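Local coordinates for flagellar protein FliL (Vibrio alginolyticus, PDB 6AHP) that assists the function of the bacterial flagellar motor as a stomatin-like protein, at the interface of chains A and B. Residues are numbered along the deposited sequence; one frame, centred on the assembly and turned at random. Chains: chain A/B, Flagellar protein FliL.

Contacts 1 and 2 are adjoining parts of the interface between two copies of FliL, their C-alpha centres about 7 Å apart. A:Leu52 and B:Tyr9 belong to both. Helix 50-62 of chain A runs through the patch and lies against strands 7-11, 26-38 and 101-108 of chain B. Contact 1 is mainly apolar packing around the first turns of that helix; contact 2 adds a hydrogen bond, a water bridge and the end of helix 72-94. Different elements face each other from the two chains, and the whole interface is not an exact two-fold. The structure alone does not show whether this pairing occurs in the motor.

Contact 1: the interface of chains A and B. Residues chain A 51-52, 55; chain B 9, 34, 103, 105.
With CG anti to its carbonyl carbon (chi1 -58°), B:Tyr9 turns its ring over A:Pro51, while A:Leu52, whose CG lies anti to the backbone N (chi1 176°), divides its methyl branches, CD2 beside the phenol oxygen of B:Tyr9 and CD1 toward B:Leu103. The pyrrolidine ring of A:Pro51 is the wedge of the patch. Its CG lies 3.7 Å from CG of B:Tyr9, and its CD sits above one face of the aromatic ring, offset toward the rim. On another side the proline meets the carboxamide of B:Gln34, with OE1 3.6 Å from A:Pro51 CG; this is a van der Waals contact of the amide with the ring carbons. B:Leu103 packs against the proline as well: its CD1 is 4.0 Å from CB of A:Pro51, and its CD2 meets CD1 of A:Leu52, so the two methyls of the fork rest on consecutive residues of the helix. Further along, CB of A:Ser55 lies 3.8 Å from CB of B:Leu103, and its hydroxyl OG rests against the base of the residue, 3.6 Å from CA of B:Leu103. The phenol oxygen OH of B:Tyr9 comes within 3.4 Å of CB of A:Leu52, at the root of that side chain. The patch thus joins the first two turns of helix 50-62 in chain A to strands 7-11, 26-38 and 101-108 of chain B.

Contact 2: the interface of chains A and B. Residues chain A 49, 52, 93; chain B 7, 9, 36, 38, 101.
The phenol OH of B:Tyr9 and ND1 of the A:His49 imidazole share a hydrogen bond of 2.7 Å that is almost straight, 173° at the hydrogen. Which of the two donates is not decided. The oxygen lies in the plane of the imidazole at its edge, and ND1 likewise lies in the plane of the tyrosine ring, yet the two rings stand nearly perpendicular, at 87°, in an edge-to-face pair. This geometry probably limits how far either ring can turn without losing the bond. Beside it, the backbone of A:His49 also touches the phenol, its CA lying 3.7 Å from CE2 of B:Tyr9. The imidazole meets B:Ile7 as well: the CG2 branch reaches the edge of the histidine ring, 3.9 Å from CE1. The other branch of B:Ile7, with CG1 anti to the carbonyl carbon (chi1 -76°), carries CD1 to A:Ala93, where it packs closely, 3.4 Å from CB, though the fine placement of this methyl is doubtful. B:Met36, extended beyond CG, brings its terminal methyl CE to within 3.9 Å of the same CB, and the methyl also approaches CD2 of A:Leu52. A water also links the chains: it lies 2.6 Å from the carbonyl O of A:Ala93 and hydrogen-bonds NH1 of B:Arg38, the water lying in the guanidinium plane, at its edge. In chain A the patch gathers the short link between helices 40-48 and 50-62, the start of the latter helix and the last turn of helix 72-94; in chain B it lies on strands 7-11 and 26-38, with B:Lys101 of strand 101-108 at the margin.

Contact 1: the interface of chains A and B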
loop_
_atom_site.group_PDB
_atom_site.type_symbol
_atom_site.label_atom_id
_atom_site.label_comp_id
_atom_site.label_asym_id
_atom_site.label_seq_id
_atom_site.Cartn_x
_atom_site.Cartn_y
_atom_site.Cartn_z
ATOM N N PRO A 51 3.294 -6.548 -3.838
ATOM C CA PRO A 51 2.073 -5.791 -3.513
ATOM C C PRO A 51 2.079 -5.248 -2.099
ATOM O O PRO A 51 1.691 -4.089 -1.871
ATOM C CB PRO A 51 0.956 -6.821 -3.723
ATOM C CG PRO A 51 1.557 -7.809 -4.715
ATOM C CD PRO A 51 2.982 -7.922 -4.276
ATOM N N LEU A 52 2.547 -6.052 -1.142
ATOM C CA LEU A 52 2.601 -5.581 0.238
ATOM C C LEU A 52 3.634 -4.461 0.385
ATOM O O LEU A 52 3.379 -3.452 1.046
ATOM C CB LEU A 52 2.930 -6.760 1.152
ATOM C CG LEU A 52 3.117 -6.459 2.626
ATOM C CD1 LEU A 52 1.749 -6.011 3.158
ATOM C CD2 LEU A 52 3.596 -7.662 3.386
ATOM N N SER A 55 2.384 -1.203 -1.084
ATOM C CA SER A 55 1.329 -0.651 -0.249
ATOM C C SER A 55 1.895 -0.023 1.020
ATOM O O SER A 55 1.385 0.998 1.498
ATOM C CB SER A 55 0.330 -1.755 0.092
ATOM O OG SER A 55 -0.913 -1.158 0.370
ATOM N N TYR B 9 -1.416 -12.846 -3.051
ATOM C CA TYR B 9 -1.982 -11.564 -3.461
ATOM C C TYR B 9 -2.919 -11.796 -4.650
ATOM O O TYR B 9 -2.548 -12.487 -5.594
ATOM C CB TYR B 9 -0.833 -10.570 -3.800
ATOM C CG TYR B 9 0.073 -10.416 -2.580
ATOM C CD1 TYR B 9 -0.368 -9.714 -1.470
ATOM C CD2 TYR B 9 1.302 -11.063 -2.504
ATOM C CE1 TYR B 9 0.396 -9.616 -0.314
ATOM C CE2 TYR B 9 2.094 -10.974 -1.346
ATOM C CZ TYR B 9 1.632 -10.249 -0.248
ATOM O OH TYR B 9 2.385 -10.124 0.915
ATOM N N GLN B 34 -5.185 -4.287 -4.333
ATOM C CA GLN B 34 -4.970 -5.729 -4.400
ATOM C C GLN B 34 -5.477 -6.317 -3.092
ATOM O O GLN B 34 -5.696 -5.600 -2.108
ATOM C CB GLN B 34 -3.495 -6.111 -4.659
ATOM C CG GLN B 34 -2.986 -5.669 -6.041
ATOM C CD GLN B 34 -1.732 -6.379 -6.509
ATOM O OE1 GLN B 34 -1.620 -7.607 -6.437
ATOM N NE2 GLN B 34 -0.774 -5.601 -7.014
ATOM N N LEU B 103 -4.980 -4.006 0.122
ATOM C CA LEU B 103 -3.755 -3.248 -0.083
ATOM C C LEU B 103 -4.019 -2.172 -1.122
ATOM O O LEU B 103 -4.695 -2.422 -2.122
ATOM C CB LEU B 103 -2.615 -4.141 -0.570
ATOM C CG LEU B 103 -2.279 -5.368 0.272
ATOM C CD1 LEU B 103 -1.288 -6.248 -0.474
ATOM C CD2 LEU B 103 -1.807 -4.968 1.668
ATOM N N THR B 105 -2.138 0.274 -3.660
ATOM C CA THR B 105 -0.893 0.539 -4.317
ATOM C C THR B 105 -0.759 1.871 -5.027
ATOM O O THR B 105 0.309 2.243 -5.323
ATOM C CB THR B 105 -0.479 -0.561 -5.294
ATOM O OG1 THR B 105 -1.394 -0.626 -6.355
ATOM C CG2 THR B 105 -0.384 -1.885 -4.623
#

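Contact 2: the interface of chains A and B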
loop_
_atom_site.group_PDB
_atom_site.type_symbol
_atom_site.label_atom_id
_atom_site.label_comp_id
_atom_site.label_asym_id
_atom_site.label_seq_id
_atom_site.Cartn_x
_atom_site.Cartn_y
_atom_site.Cartn_z
ATOM N N HIS A 49 6.383 -10.570 -2.639
ATOM C CA HIS A 49 5.602 -9.718 -1.752
ATOM C C HIS A 49 5.538 -8.270 -2.207
ATOM O O HIS A 49 5.195 -7.392 -1.404
ATOM C CB HIS A 49 6.166 -9.818 -0.338
ATOM C CG HIS A 49 5.934 -11.159 0.269
ATOM N ND1 HIS A 49 4.700 -11.544 0.749
ATOM C CD2 HIS A 49 6.735 -12.245 0.383
ATOM C CE1 HIS A 49 4.766 -12.790 1.185
ATOM N NE2 HIS A 49 5.988 -13.237 0.977
ATOM N N LEU A 52 2.547 -6.052 -1.142
ATOM C CA LEU A 52 2.601 -5.581 0.238
ATOM C C LEU A 52 3.634 -4.461 0.385
ATOM O O LEU A 52 3.379 -3.452 1.046
ATOM C CB LEU A 52 2.930 -6.760 1.152
ATOM C CG LEU A 52 3.117 -6.459 2.626
ATOM C CD1 LEU A 52 1.749 -6.011 3.158
ATOM C CD2 LEU A 52 3.596 -7.662 3.386
ATOM N N ALA A 93 4.316 -10.563 8.144
ATOM C CA ALA A 93 3.699 -11.468 7.186
ATOM C C ALA A 93 4.441 -12.799 7.049
ATOM O O ALA A 93 3.797 -13.848 6.983
ATOM C CB ALA A 93 3.576 -10.789 5.827
ATOM N N ILE B 7 0.717 -16.819 2.434
ATOM C CA ILE B 7 0.261 -15.517 1.934
ATOM C C ILE B 7 0.255 -15.500 0.418
ATOM O O ILE B 7 1.172 -16.016 -0.230
ATOM C CB ILE B 7 1.123 -14.376 2.495
ATOM C CG1 ILE B 7 0.726 -14.146 3.933
ATOM C CG2 ILE B 7 0.895 -13.091 1.731
ATOM C CD1 ILE B 7 1.775 -13.468 4.699
ATOM N N TYR B 9 -1.416 -12.846 -3.051
ATOM C CA TYR B 9 -1.982 -11.564 -3.461
ATOM C C TYR B 9 -2.919 -11.796 -4.650
ATOM O O TYR B 9 -2.548 -12.487 -5.594
ATOM C CB TYR B 9 -0.833 -10.570 -3.800
ATOM C CG TYR B 9 0.073 -10.416 -2.580
ATOM C CD1 TYR B 9 -0.368 -9.714 -1.470
ATOM C CD2 TYR B 9 1.302 -11.063 -2.504
ATOM C CE1 TYR B 9 0.396 -9.616 -0.314
ATOM C CE2 TYR B 9 2.094 -10.974 -1.346
ATOM C CZ TYR B 9 1.632 -10.249 -0.248
ATOM O OH TYR B 9 2.385 -10.124 0.915
ATOM N N MET B 36 -4.833 -9.149 -0.076
ATOM C CA MET B 36 -3.913 -10.044 0.606
ATOM C C MET B 36 -4.705 -11.165 1.260
ATOM O O MET B 36 -5.610 -10.899 2.050
ATOM C CB MET B 36 -3.116 -9.272 1.672
ATOM C CG MET B 36 -2.171 -10.143 2.483
ATOM S SD MET B 36 -1.167 -9.026 3.560
ATOM C CE MET B 36 0.284 -10.040 3.786
ATOM N N ARG B 38 -4.491 -15.406 2.987
ATOM C CA ARG B 38 -3.731 -16.525 3.541
ATOM C C ARG B 38 -4.342 -17.841 3.073
ATOM O O ARG B 38 -5.444 -18.188 3.493
ATOM C CB ARG B 38 -3.726 -16.495 5.069
ATOM C CG ARG B 38 -3.018 -15.339 5.689
ATOM C CD ARG B 38 -2.911 -15.506 7.206
ATOM N NE ARG B 38 -1.751 -16.300 7.482
ATOM C CZ ARG B 38 -0.537 -15.800 7.679
ATOM N NH1 ARG B 38 0.466 -16.631 7.885
ATOM N NH2 ARG B 38 -0.335 -14.480 7.689
ATOM N N LYS B 101 -6.515 -8.418 4.316
ATOM C CA LYS B 101 -6.814 -6.993 4.219
ATOM C C LYS B 101 -6.686 -6.585 2.764
ATOM O O LYS B 101 -6.130 -7.324 1.953
ATOM C CB LYS B 101 -5.867 -6.155 5.088
ATOM C CG LYS B 101 -4.407 -6.392 4.742
ATOM C CD LYS B 101 -3.516 -5.570 5.669
ATOM C CE LYS B 101 -2.055 -5.943 5.519
ATOM N NZ LYS B 101 -1.849 -7.337 5.975
HETATM O O HOH W 1 2.942 -16.229 7.732
#